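Local coordinates for protein dioxygenase (Pseudomonas brassicacearum, PDB 5V2D) that probably cleaves the central double bond of lignin-derived stilbenes with dioxygen, using an iron ion bound at the axis of a beta-propeller, at residues D240-E245 with L306-E311; K314-M319 with R349-L354; Y247-L252 with F279-R284. All coordinates share one frame; numbering follows the deposited sequence.

Contact 1: D240-E245 with L306-E311; sequences DFAATE and LNAFDE
Thr244 and Asp310 tie the loop that follows strand 242-243 to strand 301-311, and they do so with the one direct hydrogen bond of this contact. Thr244 OG1 donates to Asp310 OD1 over 2.6 Å. It reaches that oxygen from its anti side, 17° out of the carboxylate plane. Both side chains turn their first branch into the space between backbone N and carbonyl carbon (Thr244 OG1 at 73°, Asp310 CG at 74°), and this brings hydroxyl and carboxylate together. Outside the two segments, Asp310 OD2 forms a salt bridge with Arg246, and Thr244 OG1 is also hydrogen-bonded to the backbone N of Tyr247.

A water makes the second polar link. It accepts from the backbone N of Glu245 at 3.1 Å and from the backbone N of Asp310 at 3.0 Å, and it lies 2.9 Å from Glu245 OE1, to which it can donate.

The apolar share of the contact is small-residue packing. Ala242 CB meets Ala308 CB at 3.6 Å, two methyls pointing at each other between the sheets. Alongside, Thr244 CG2 rests 3.5 Å from Phe309 CA and also reaches Ala308 CB at 3.7 Å. Val317 of strand 314-322 touches both alanines, and Val315 touches Thr244.

No backbone hydrogen bond crosses between the segments, which belong to consecutive four-stranded antiparallel sheets, consistent with two successive blades of the beta-propeller meeting through their edge strands 242-243 and 301-311. The chemistry implies a seam closed by close methyl contacts and pinned at one end by a carboxylate that takes the threonine hydroxyl on OD1 and a salt bridge from Arg246 on OD2; the arginine would probably stabilise its negative charge in these buried surroundings.

Contact 2: K314-M319 with R349-L354; sequences KVYVDM and RWTFDL
Trp350 and Phe352 pair with Val317 and Val315 on the buried face of an antiparallel strand pair, and here the packing is tight. Four backbone hydrogen bonds run through these two hydrogen-bonded pairs, the shortest including Trp350 N to Val317 O at 2.8 Å. Val317 CG2 approaches the edge of the Phe352 ring, 3.9 Å from CE1 and in the ring plane. Met319 turns its sulfur back to the indole, SD lying 3.4 Å from Trp350 NE1 in an oblique Met-aromatic contact. Trp350 NE1 is buried without a hydrogen-bonding partner.

The other face is mixed. At one end the buried Asp318 lies side by side with Arg349, carboxylate and guanidinium planes only 4° apart. Arg349 grips side-on: NH2 reaches Asp318 OD1 at 2.7 Å and NE reaches Asp318 OD2 at 2.8 Å, both nearly straight and on syn lone pairs. Tyr385 also bonds Asp318 OD1. With an alanine at Arg349, the carboxylate of Asp318 would probably lose its counter-charge and both of these bonds, and be freer to turn. Farther along, Thr351 OG1 sits at the edge of the Tyr316 ring, 3.4 Å from CD2. At the looser, partly exposed end, Lys314 NZ and Asp353 OD2 form only a long salt bridge of 3.7 Å, and Asp353 OD1 takes the backbone N of Asn355.

Strands 314-322 and 345-353 are the two middle strands of their sheet, consistent with one blade of the family's beta-propeller, flanked by 301-311 and 364-365, while the aromatic face packs against strands 276-283 and 247-252.

Contact 3: Y247-L252 with F279-R284; sequences YVVFPL and FAVVPR
The two central strands of a four-stranded antiparallel sheet, consistent with one blade of the beta-propeller of this carotenoid-oxygenase family, meet here as 247-252 and 276-283. Val248 with Val282 and Phe250 with Ala280 are the hydrogen-bonded pairs. Each is closed by two backbone bonds, among them Val248 N to Val282 O at 2.9 Å and Ala280 N to Phe250 O at 3.0 Å.

Side chains fall on two faces. On one, Val249 CG2 and Val281 CG2 lie side by side at 4.1 Å, pointing the same way, and Val249 sets CG1 near Phe279 CD2. Phe279 carries its ring beside the backbone N (chi1 -59°), where CE2 comes 3.7 Å from Pro251 CB. On the opposite face, Phe250 CB and Ala280 CB touch at 4.1 Å, the small alanine lying beside the root of the phenylalanine, whose ring meets Phe230 edge-to-face. Val282 CG1 closes against Val248 CB.

At the strand ends, Tyr247 CE1 reaches Pro283 CG at 4.1 Å. The aliphatic part of Arg284 crosses Val248, with CG 4.1 Å from Val248 CG2, while its guanidinium leaves to bind Glu217 and Asp192.

Arg284 and the Tyr247 hydroxyl aside, the chemistry implies a contact that is apolar in its side chains, its backbone polarity met largely by the strand pairing.

Contacts 2 and 3 each join the two middle strands of a four-stranded sheet, whereas contact 1 bridges those sheets, using edge strand 301-311 of the first and strand 242-243 of the second. Backbone bonds hold contacts 2 and 3; contact 1 relies on side chains and water instead. Contacts 1 and 3 are buried, while contact 2 is partly buried and keeps charged pairs on its more open face. The sheets also meet directly: Phe279 of contact 3 packs its ring against Phe352 and Trp350 of contact 2, and Tyr247 touches Val315 and Leu354. Arg284 of contact 3 bonds the Thr244 carbonyl of contact 1.

Contact 1: D240-E245 with L306-E311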
# COMPACT_ATOMS: atom_id res chain seq x y z
N ASP A 240 -0.09 -7.92 -3.01
CA ASP A 240 -1.47 -7.55 -3.30
C ASP A 240 -2.11 -8.77 -3.93
O ASP A 240 -1.45 -9.75 -4.22
CB ASP A 240 -1.45 -6.32 -4.22
CG ASP A 240 -2.75 -5.50 -4.20
OD1 ASP A 240 -3.81 -6.02 -3.73
OD2 ASP A 240 -2.73 -4.34 -4.73
N PHE A 241 -3.41 -8.75 -4.11
CA PHE A 241 -4.11 -9.84 -4.79
C PHE A 241 -5.31 -9.29 -5.51
O PHE A 241 -5.48 -8.12 -5.57
CB PHE A 241 -4.44 -11.00 -3.81
CG PHE A 241 -5.70 -10.84 -3.02
CD1 PHE A 241 -5.95 -9.74 -2.30
CD2 PHE A 241 -6.63 -11.87 -2.99
CE1 PHE A 241 -7.09 -9.64 -1.49
CE2 PHE A 241 -7.81 -11.77 -2.22
CZ PHE A 241 -8.03 -10.66 -1.48
N ALA A 242 -6.05 -10.16 -6.18
CA ALA A 242 -7.22 -9.75 -6.93
C ALA A 242 -8.36 -10.68 -6.54
O ALA A 242 -8.18 -11.91 -6.42
CB ALA A 242 -6.95 -9.86 -8.38
N ALA A 243 -9.50 -10.09 -6.30
CA ALA A 243 -10.70 -10.86 -5.98
C ALA A 243 -11.80 -10.45 -6.95
O ALA A 243 -11.92 -9.26 -7.30
CB ALA A 243 -11.13 -10.65 -4.53
N THR A 244 -12.42 -11.43 -7.56
CA THR A 244 -13.48 -11.16 -8.51
C THR A 244 -14.74 -11.77 -7.94
O THR A 244 -14.75 -12.27 -6.82
CB THR A 244 -13.15 -11.68 -9.94
OG1 THR A 244 -13.22 -13.09 -10.00
CG2 THR A 244 -11.75 -11.28 -10.39
N GLU A 245 -15.81 -11.75 -8.73
CA GLU A 245 -17.08 -12.36 -8.23
C GLU A 245 -16.89 -13.81 -7.96
O GLU A 245 -17.37 -14.31 -6.98
CB GLU A 245 -18.21 -12.18 -9.27
CG GLU A 245 -18.65 -10.69 -9.31
CD GLU A 245 -19.47 -10.31 -10.54
OE1 GLU A 245 -18.99 -10.44 -11.75
OE2 GLU A 245 -20.61 -9.86 -10.25
N LEU A 306 -5.17 -2.67 -9.74
CA LEU A 306 -6.15 -1.59 -10.00
C LEU A 306 -7.54 -2.18 -9.76
O LEU A 306 -8.29 -1.74 -8.89
CB LEU A 306 -5.99 -1.00 -11.36
CG LEU A 306 -7.15 -0.11 -11.81
CD1 LEU A 306 -7.43 1.07 -10.86
CD2 LEU A 306 -6.82 0.40 -13.23
N ASN A 307 -7.86 -3.23 -10.48
CA ASN A 307 -9.12 -3.93 -10.33
C ASN A 307 -9.01 -5.25 -11.09
O ASN A 307 -8.07 -5.48 -11.81
CB ASN A 307 -10.35 -3.09 -10.76
CG ASN A 307 -11.64 -3.63 -10.21
OD1 ASN A 307 -11.68 -4.34 -9.18
ND2 ASN A 307 -12.74 -3.28 -10.88
N ALA A 308 -9.99 -6.11 -10.90
CA ALA A 308 -10.08 -7.42 -11.56
C ALA A 308 -11.52 -7.81 -11.70
O ALA A 308 -12.36 -7.36 -10.94
CB ALA A 308 -9.34 -8.46 -10.72
N PHE A 309 -11.82 -8.63 -12.69
CA PHE A 309 -13.14 -9.18 -12.83
C PHE A 309 -13.04 -10.46 -13.62
O PHE A 309 -11.98 -10.77 -14.20
CB PHE A 309 -14.08 -8.14 -13.47
CG PHE A 309 -13.70 -7.78 -14.84
CD1 PHE A 309 -14.22 -8.47 -15.95
CD2 PHE A 309 -12.76 -6.77 -15.06
CE1 PHE A 309 -13.84 -8.11 -17.25
CE2 PHE A 309 -12.34 -6.44 -16.36
CZ PHE A 309 -12.89 -7.14 -17.45
N ASP A 310 -14.09 -11.24 -13.66
CA ASP A 310 -14.06 -12.49 -14.42
C ASP A 310 -15.34 -12.60 -15.26
O ASP A 310 -16.39 -12.07 -14.88
CB ASP A 310 -13.85 -13.72 -13.56
CG ASP A 310 -15.08 -14.12 -12.73
OD1 ASP A 310 -15.19 -13.78 -11.53
OD2 ASP A 310 -15.96 -14.80 -13.31
N GLU A 311 -15.22 -13.30 -16.37
CA GLU A 311 -16.38 -13.49 -17.23
C GLU A 311 -16.14 -14.74 -18.07
O GLU A 311 -15.06 -14.91 -18.67
CB GLU A 311 -16.54 -12.29 -18.15
CG GLU A 311 -17.90 -12.29 -18.80
CD GLU A 311 -18.04 -11.28 -19.96
OE1 GLU A 311 -17.22 -10.32 -20.10
OE2 GLU A 311 -19.00 -11.49 -20.74
O HOH W 1 -16.09 -10.52 -11.60

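Contact 2: K314-M319 with R349-L354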
# COMPACT_ATOMS: atom_id res chain seq x y z
N LYS A 314 -12.76 -16.69 -17.94
CA LYS A 314 -11.55 -15.89 -17.98
C LYS A 314 -11.54 -14.90 -16.85
O LYS A 314 -12.52 -14.20 -16.59
CB LYS A 314 -11.48 -15.14 -19.28
CG LYS A 314 -11.35 -16.08 -20.49
CD LYS A 314 -11.83 -15.40 -21.75
CE LYS A 314 -12.58 -16.48 -22.54
NZ LYS A 314 -11.89 -16.56 -23.82
N VAL A 315 -10.39 -14.81 -16.22
CA VAL A 315 -10.15 -13.84 -15.16
C VAL A 315 -9.22 -12.74 -15.69
O VAL A 315 -8.15 -13.03 -16.24
CB VAL A 315 -9.49 -14.57 -13.98
CG1 VAL A 315 -9.34 -13.58 -12.84
CG2 VAL A 315 -10.40 -15.68 -13.52
N TYR A 316 -9.61 -11.48 -15.51
CA TYR A 316 -8.83 -10.37 -15.94
C TYR A 316 -8.31 -9.59 -14.71
O TYR A 316 -9.10 -9.23 -13.84
CB TYR A 316 -9.69 -9.45 -16.83
CG TYR A 316 -10.31 -10.15 -18.01
CD1 TYR A 316 -11.59 -10.66 -17.94
CD2 TYR A 316 -9.61 -10.30 -19.22
CE1 TYR A 316 -12.17 -11.29 -19.02
CE2 TYR A 316 -10.19 -10.94 -20.32
CZ TYR A 316 -11.44 -11.42 -20.21
OH TYR A 316 -12.05 -12.09 -21.26
N VAL A 317 -7.02 -9.27 -14.71
CA VAL A 317 -6.42 -8.50 -13.61
C VAL A 317 -5.62 -7.34 -14.18
O VAL A 317 -4.70 -7.56 -14.97
CB VAL A 317 -5.49 -9.39 -12.79
CG1 VAL A 317 -4.94 -8.63 -11.60
CG2 VAL A 317 -6.28 -10.58 -12.22
N ASP A 318 -5.92 -6.14 -13.74
CA ASP A 318 -5.23 -4.92 -14.15
C ASP A 318 -4.28 -4.43 -13.08
O ASP A 318 -4.67 -4.31 -11.90
CB ASP A 318 -6.23 -3.83 -14.51
CG ASP A 318 -7.17 -4.23 -15.68
OD1 ASP A 318 -8.32 -3.68 -15.83
OD2 ASP A 318 -6.75 -5.12 -16.45
N MET A 319 -3.04 -4.18 -13.46
CA MET A 319 -2.02 -3.75 -12.53
C MET A 319 -0.80 -3.17 -13.28
O MET A 319 -0.52 -3.60 -14.37
CB MET A 319 -1.50 -4.96 -11.71
CG MET A 319 -0.89 -6.03 -12.54
SD MET A 319 0.05 -7.31 -11.64
CE MET A 319 -1.30 -8.22 -11.00
N ARG A 349 -2.98 -5.47 -18.43
CA ARG A 349 -4.07 -6.39 -18.17
C ARG A 349 -3.52 -7.79 -18.37
O ARG A 349 -3.01 -8.11 -19.45
CB ARG A 349 -5.23 -6.19 -19.10
CG ARG A 349 -6.34 -7.24 -18.93
CD ARG A 349 -7.67 -6.80 -19.56
NE ARG A 349 -8.25 -5.74 -18.73
CZ ARG A 349 -9.38 -5.09 -18.96
NH1 ARG A 349 -10.13 -5.47 -20.02
NH2 ARG A 349 -9.79 -4.17 -18.09
N TRP A 350 -3.68 -8.62 -17.35
CA TRP A 350 -3.44 -10.06 -17.48
C TRP A 350 -4.78 -10.76 -17.72
O TRP A 350 -5.80 -10.41 -17.10
CB TRP A 350 -2.88 -10.60 -16.18
CG TRP A 350 -1.61 -10.03 -15.75
CD1 TRP A 350 -1.45 -9.01 -14.90
CD2 TRP A 350 -0.31 -10.54 -16.02
NE1 TRP A 350 -0.11 -8.79 -14.67
CE2 TRP A 350 0.61 -9.75 -15.32
CE3 TRP A 350 0.18 -11.59 -16.81
CZ2 TRP A 350 1.98 -9.92 -15.40
CZ3 TRP A 350 1.57 -11.75 -16.90
CH2 TRP A 350 2.43 -10.95 -16.19
N THR A 351 -4.78 -11.80 -18.56
CA THR A 351 -5.95 -12.58 -18.86
C THR A 351 -5.60 -14.06 -18.56
O THR A 351 -4.60 -14.60 -19.11
CB THR A 351 -6.26 -12.44 -20.35
OG1 THR A 351 -6.57 -11.05 -20.63
CG2 THR A 351 -7.50 -13.31 -20.74
N PHE A 352 -6.31 -14.67 -17.61
CA PHE A 352 -6.06 -16.04 -17.18
C PHE A 352 -7.29 -16.84 -17.68
O PHE A 352 -8.38 -16.72 -17.14
CB PHE A 352 -5.92 -16.15 -15.66
CG PHE A 352 -4.83 -15.30 -15.10
CD1 PHE A 352 -5.14 -14.06 -14.53
CD2 PHE A 352 -3.51 -15.60 -15.27
CE1 PHE A 352 -4.15 -13.27 -13.99
CE2 PHE A 352 -2.52 -14.80 -14.76
CZ PHE A 352 -2.84 -13.61 -14.12
N ASP A 353 -7.07 -17.60 -18.74
CA ASP A 353 -8.13 -18.36 -19.40
C ASP A 353 -8.10 -19.73 -18.80
O ASP A 353 -7.15 -20.53 -19.10
CB ASP A 353 -7.91 -18.42 -20.90
CG ASP A 353 -9.10 -19.11 -21.65
OD1 ASP A 353 -10.00 -19.74 -21.00
OD2 ASP A 353 -9.17 -18.86 -22.87
N LEU A 354 -9.09 -20.00 -17.92
CA LEU A 354 -9.07 -21.24 -17.20
C LEU A 354 -9.34 -22.50 -18.14
O LEU A 354 -9.11 -23.62 -17.72
CB LEU A 354 -10.14 -21.20 -16.11
CG LEU A 354 -9.88 -20.94 -14.64
CD1 LEU A 354 -8.40 -20.95 -14.18
CD2 LEU A 354 -10.68 -19.72 -14.17

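Contact 3: Y247-L252 with F279-R284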
# COMPACT_ATOMS: atom_id res chain seq x y z
N TYR A 247 -13.57 -15.62 -8.50
CA TYR A 247 -12.20 -16.11 -8.39
C TYR A 247 -11.35 -15.20 -7.50
O TYR A 247 -11.69 -14.05 -7.25
CB TYR A 247 -11.51 -16.20 -9.75
CG TYR A 247 -12.15 -17.23 -10.60
CD1 TYR A 247 -11.85 -18.58 -10.45
CD2 TYR A 247 -13.13 -16.87 -11.52
CE1 TYR A 247 -12.51 -19.53 -11.17
CE2 TYR A 247 -13.82 -17.83 -12.27
CZ TYR A 247 -13.47 -19.15 -12.11
OH TYR A 247 -14.08 -20.10 -12.81
N VAL A 248 -10.24 -15.76 -7.04
CA VAL A 248 -9.19 -15.04 -6.34
C VAL A 248 -7.89 -15.35 -7.10
O VAL A 248 -7.69 -16.46 -7.53
CB VAL A 248 -9.14 -15.58 -4.92
CG1 VAL A 248 -7.96 -15.05 -4.17
CG2 VAL A 248 -10.40 -15.14 -4.20
N VAL A 249 -7.01 -14.36 -7.25
CA VAL A 249 -5.73 -14.50 -7.91
C VAL A 249 -4.62 -14.00 -6.98
O VAL A 249 -4.70 -12.86 -6.47
CB VAL A 249 -5.68 -13.69 -9.20
CG1 VAL A 249 -4.33 -13.87 -9.90
CG2 VAL A 249 -6.82 -14.11 -10.11
N PHE A 250 -3.62 -14.84 -6.75
CA PHE A 250 -2.43 -14.51 -5.93
C PHE A 250 -1.24 -14.30 -6.89
O PHE A 250 -0.76 -15.24 -7.50
CB PHE A 250 -2.06 -15.67 -5.07
CG PHE A 250 -3.03 -15.98 -3.97
CD1 PHE A 250 -4.28 -16.51 -4.25
CD2 PHE A 250 -2.60 -15.96 -2.64
CE1 PHE A 250 -5.19 -16.82 -3.24
CE2 PHE A 250 -3.48 -16.31 -1.56
CZ PHE A 250 -4.78 -16.74 -1.88
N PRO A 251 -0.74 -13.09 -7.00
CA PRO A 251 0.47 -12.85 -7.81
C PRO A 251 1.71 -13.07 -6.95
O PRO A 251 1.99 -12.32 -6.01
CB PRO A 251 0.33 -11.38 -8.27
CG PRO A 251 -1.01 -10.94 -7.71
CD PRO A 251 -1.36 -11.83 -6.59
N LEU A 252 2.50 -14.08 -7.25
CA LEU A 252 3.76 -14.33 -6.57
C LEU A 252 4.87 -13.58 -7.29
O LEU A 252 5.23 -13.91 -8.42
CB LEU A 252 4.13 -15.83 -6.56
CG LEU A 252 3.49 -16.57 -5.40
CD1 LEU A 252 2.00 -16.61 -5.63
CD2 LEU A 252 4.04 -17.95 -5.27
N PHE A 279 1.14 -16.92 -10.92
CA PHE A 279 -0.19 -16.56 -10.44
C PHE A 279 -0.95 -17.82 -10.07
O PHE A 279 -1.06 -18.75 -10.92
CB PHE A 279 -0.95 -15.84 -11.55
CG PHE A 279 -0.26 -14.59 -12.03
CD1 PHE A 279 0.72 -14.63 -13.02
CD2 PHE A 279 -0.58 -13.36 -11.45
CE1 PHE A 279 1.34 -13.51 -13.47
CE2 PHE A 279 0.03 -12.20 -11.91
CZ PHE A 279 0.97 -12.26 -12.92
N ALA A 280 -1.50 -17.86 -8.86
CA ALA A 280 -2.44 -18.89 -8.47
C ALA A 280 -3.86 -18.36 -8.62
O ALA A 280 -4.18 -17.29 -8.14
CB ALA A 280 -2.21 -19.28 -7.04
N VAL A 281 -4.73 -19.09 -9.30
CA VAL A 281 -6.10 -18.67 -9.55
C VAL A 281 -6.99 -19.75 -9.01
O VAL A 281 -6.78 -20.93 -9.29
CB VAL A 281 -6.36 -18.52 -11.05
CG1 VAL A 281 -7.80 -18.15 -11.29
CG2 VAL A 281 -5.43 -17.56 -11.73
N VAL A 282 -7.88 -19.39 -8.11
CA VAL A 282 -8.71 -20.35 -7.46
C VAL A 282 -10.13 -19.85 -7.32
O VAL A 282 -10.33 -18.66 -7.08
CB VAL A 282 -8.10 -20.72 -6.09
CG1 VAL A 282 -8.04 -19.57 -5.10
CG2 VAL A 282 -8.86 -21.88 -5.50
N PRO A 283 -11.11 -20.74 -7.42
CA PRO A 283 -12.48 -20.25 -7.15
C PRO A 283 -12.64 -19.75 -5.75
O PRO A 283 -12.11 -20.33 -4.79
CB PRO A 283 -13.42 -21.49 -7.39
CG PRO A 283 -12.61 -22.41 -8.24
CD PRO A 283 -11.13 -22.11 -7.95
N ARG A 284 -13.41 -18.67 -5.65
CA ARG A 284 -13.59 -17.97 -4.43
C ARG A 284 -14.26 -18.81 -3.35
O ARG A 284 -14.00 -18.65 -2.15
CB ARG A 284 -14.42 -16.77 -4.76
CG ARG A 284 -14.38 -15.73 -3.67
CD ARG A 284 -14.81 -14.36 -4.22
NE ARG A 284 -15.58 -13.70 -3.16
CZ ARG A 284 -16.24 -12.59 -3.29
NH1 ARG A 284 -16.92 -12.13 -2.25
NH2 ARG A 284 -16.28 -11.93 -4.45